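Local coordinates for protein F420-dependent alcohol dehydrogenase (Methanoculleus thermophilus, PDB 1RHC) that uses the deazaflavin coenzyme F420 to oxidise secondary alcohols, probably to the corresponding ketones, within a TIM-barrel fold of the bacterial luciferase family, at residues K292-F297 with K322-A327. Sequence-based numbering, arbitrary orientation.
Sequences KEIERF and KEVIPA
I294 and V324 make the apolar contact between helix 287-300 and the C-terminal helix 321-328, two helices on the outside of the (alpha/beta)8 barrel. CD1 of I294 meets CG1 of V324 at 3.6 Å, methyl against methyl. In I294, CG1 lies anti to the carbonyl carbon (chi1 -72°), and the extended chain then carries CD1 across to the second helix. V324 answers with the branch that stands anti to its own backbone N. The contact is small, burying 81 Å² in all. The CA atoms of I294 and V324 are 9.2 Å apart. Both side chains are buried. V324 also packs on M290 and I291 of helix 287-300, while I294 reaches inward to M282 and F305 on the barrel strands.

At the more exposed side of the contact, E295 only approaches A327. OE2 of E295 stands 4.3 Å from the backbone O of A327; both are acceptors, so they are neighbours and not bonding partners.

Within helix 287-300, E293 and R296 form a salt bridge, NH2 of R296 to OE1 of E293 at 3.2 Å. NE of R296 adds a weak bond to the same oxygen. NH2 also bonds to the backbone O of E279, which helps to fix the guanidinium group. CE1 of F297 lies over one face of the R296 guanidinium, 3.6 Å above its plane and displaced toward the rim.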
loop_
_atom_site.group_PDB
_atom_site.type_symbol
_atom_site.label_atom_id
_atom_site.label_comp_id
_atom_site.label_asym_id
_atom_site.label_seq_id
_atom_site.Cartn_x
_atom_site.Cartn_y
_atom_site.Cartn_z
ATOM N N LYS A 292 -26.279 -1.967 -26.265
ATOM C CA LYS A 292 -26.574 -3.350 -26.662
ATOM C C LYS A 292 -25.482 -4.326 -26.247
ATOM O O LYS A 292 -25.767 -5.497 -25.940
ATOM C CB LYS A 292 -26.796 -3.433 -28.174
ATOM C CG LYS A 292 -28.136 -2.874 -28.586
ATOM C CD LYS A 292 -28.318 -2.904 -30.078
ATOM C CE LYS A 292 -29.595 -2.178 -30.467
ATOM N NZ LYS A 292 -29.720 -2.029 -31.946
ATOM N N GLU A 293 -24.234 -3.861 -26.246
ATOM C CA GLU A 293 -23.107 -4.707 -25.847
ATOM C C GLU A 293 -23.279 -5.037 -24.369
ATOM O O GLU A 293 -23.112 -6.177 -23.950
ATOM C CB GLU A 293 -21.773 -3.972 -26.039
ATOM C CG GLU A 293 -21.391 -3.692 -27.475
ATOM C CD GLU A 293 -20.447 -4.724 -28.033
ATOM O OE1 GLU A 293 -20.217 -5.752 -27.359
ATOM O OE2 GLU A 293 -19.934 -4.515 -29.152
ATOM N N ILE A 294 -23.623 -4.035 -23.579
ATOM C CA ILE A 294 -23.790 -4.233 -22.148
ATOM C C ILE A 294 -25.001 -5.128 -21.885
ATOM O O ILE A 294 -24.982 -5.998 -20.998
ATOM C CB ILE A 294 -23.957 -2.876 -21.454
ATOM C CG1 ILE A 294 -22.605 -2.135 -21.448
ATOM C CG2 ILE A 294 -24.503 -3.050 -20.064
ATOM C CD1 ILE A 294 -22.728 -0.680 -21.007
ATOM N N GLU A 295 -26.052 -4.934 -22.673
ATOM C CA GLU A 295 -27.244 -5.742 -22.485
ATOM C C GLU A 295 -27.013 -7.218 -22.766
ATOM O O GLU A 295 -27.607 -8.055 -22.084
ATOM C CB GLU A 295 -28.408 -5.185 -23.320
ATOM C CG GLU A 295 -29.008 -3.947 -22.680
ATOM C CD GLU A 295 -30.101 -3.320 -23.502
ATOM O OE1 GLU A 295 -30.286 -3.716 -24.681
ATOM O OE2 GLU A 295 -30.782 -2.413 -22.969
ATOM N N ARG A 296 -26.137 -7.562 -23.708
ATOM C CA ARG A 296 -25.927 -8.978 -23.966
ATOM C C ARG A 296 -25.195 -9.639 -22.794
ATOM O O ARG A 296 -25.348 -10.834 -22.571
ATOM C CB ARG A 296 -25.200 -9.230 -25.292
ATOM C CG ARG A 296 -23.705 -9.015 -25.274
ATOM C CD ARG A 296 -23.088 -9.297 -26.649
ATOM N NE ARG A 296 -21.739 -8.740 -26.747
ATOM C CZ ARG A 296 -20.635 -9.459 -26.937
ATOM N NH1 ARG A 296 -20.708 -10.782 -27.059
ATOM N NH2 ARG A 296 -19.447 -8.854 -26.993
ATOM N N PHE A 297 -24.422 -8.867 -22.025
ATOM C CA PHE A 297 -23.739 -9.443 -20.865
ATOM C C PHE A 297 -24.686 -9.444 -19.682
ATOM O O PHE A 297 -24.599 -10.327 -18.828
ATOM C CB PHE A 297 -22.463 -8.667 -20.512
ATOM C CG PHE A 297 -21.280 -9.066 -21.333
ATOM C CD1 PHE A 297 -20.972 -8.403 -22.524
ATOM C CD2 PHE A 297 -20.470 -10.113 -20.929
ATOM C CE1 PHE A 297 -19.864 -8.791 -23.288
ATOM C CE2 PHE A 297 -19.366 -10.505 -21.685
ATOM C CZ PHE A 297 -19.062 -9.842 -22.867
ATOM N N LYS A 322 -22.578 9.249 -20.264
ATOM C CA LYS A 322 -23.702 10.055 -19.802
ATOM C C LYS A 322 -24.956 9.542 -20.574
ATOM O O LYS A 322 -26.082 9.618 -20.084
ATOM C CB LYS A 322 -23.487 11.539 -20.130
ATOM C CG LYS A 322 -22.399 12.218 -19.280
ATOM C CD LYS A 322 -22.214 13.695 -19.663
ATOM C CE LYS A 322 -23.398 14.546 -19.229
ATOM N NZ LYS A 322 -23.387 14.872 -17.765
ATOM N N GLU A 323 -24.740 9.039 -21.780
ATOM C CA GLU A 323 -25.837 8.521 -22.605
ATOM C C GLU A 323 -26.096 7.024 -22.345
ATOM O O GLU A 323 -27.225 6.546 -22.481
ATOM C CB GLU A 323 -25.500 8.692 -24.088
ATOM C CG GLU A 323 -25.357 10.165 -24.533
ATOM C CD GLU A 323 -26.675 10.921 -24.508
ATOM O OE1 GLU A 323 -26.672 12.163 -24.685
ATOM O OE2 GLU A 323 -27.728 10.288 -24.320
ATOM N N VAL A 324 -25.050 6.299 -21.960
ATOM C CA VAL A 324 -25.160 4.851 -21.756
ATOM C C VAL A 324 -25.757 4.425 -20.419
ATOM O O VAL A 324 -26.669 3.596 -20.365
ATOM C CB VAL A 324 -23.767 4.166 -21.919
ATOM C CG1 VAL A 324 -23.879 2.665 -21.654
ATOM C CG2 VAL A 324 -23.247 4.368 -23.323
ATOM N N ILE A 325 -25.257 5.014 -19.341
ATOM C CA ILE A 325 -25.667 4.633 -18.009
ATOM C C ILE A 325 -27.179 4.618 -17.714
ATOM O O ILE A 325 -27.720 3.600 -17.252
ATOM C CB ILE A 325 -24.852 5.460 -16.994
ATOM C CG1 ILE A 325 -23.391 4.988 -17.015
ATOM C CG2 ILE A 325 -25.326 5.234 -15.633
ATOM C CD1 ILE A 325 -22.462 5.805 -16.088
ATOM N N PRO A 326 -27.888 5.712 -17.993
ATOM C CA PRO A 326 -29.332 5.727 -17.726
ATOM C C PRO A 326 -30.109 4.629 -18.493
ATOM O O PRO A 326 -31.142 4.165 -18.033
ATOM C CB PRO A 326 -29.754 7.134 -18.167
ATOM C CG PRO A 326 -28.494 7.943 -18.033
ATOM C CD PRO A 326 -27.429 7.003 -18.542
ATOM N N ALA A 327 -29.606 4.211 -19.648
ATOM C CA ALA A 327 -30.283 3.198 -20.456
ATOM C C ALA A 327 -30.071 1.766 -19.965
ATOM O O ALA A 327 -30.895 0.889 -20.211
ATOM C CB ALA A 327 -29.829 3.306 -21.903
#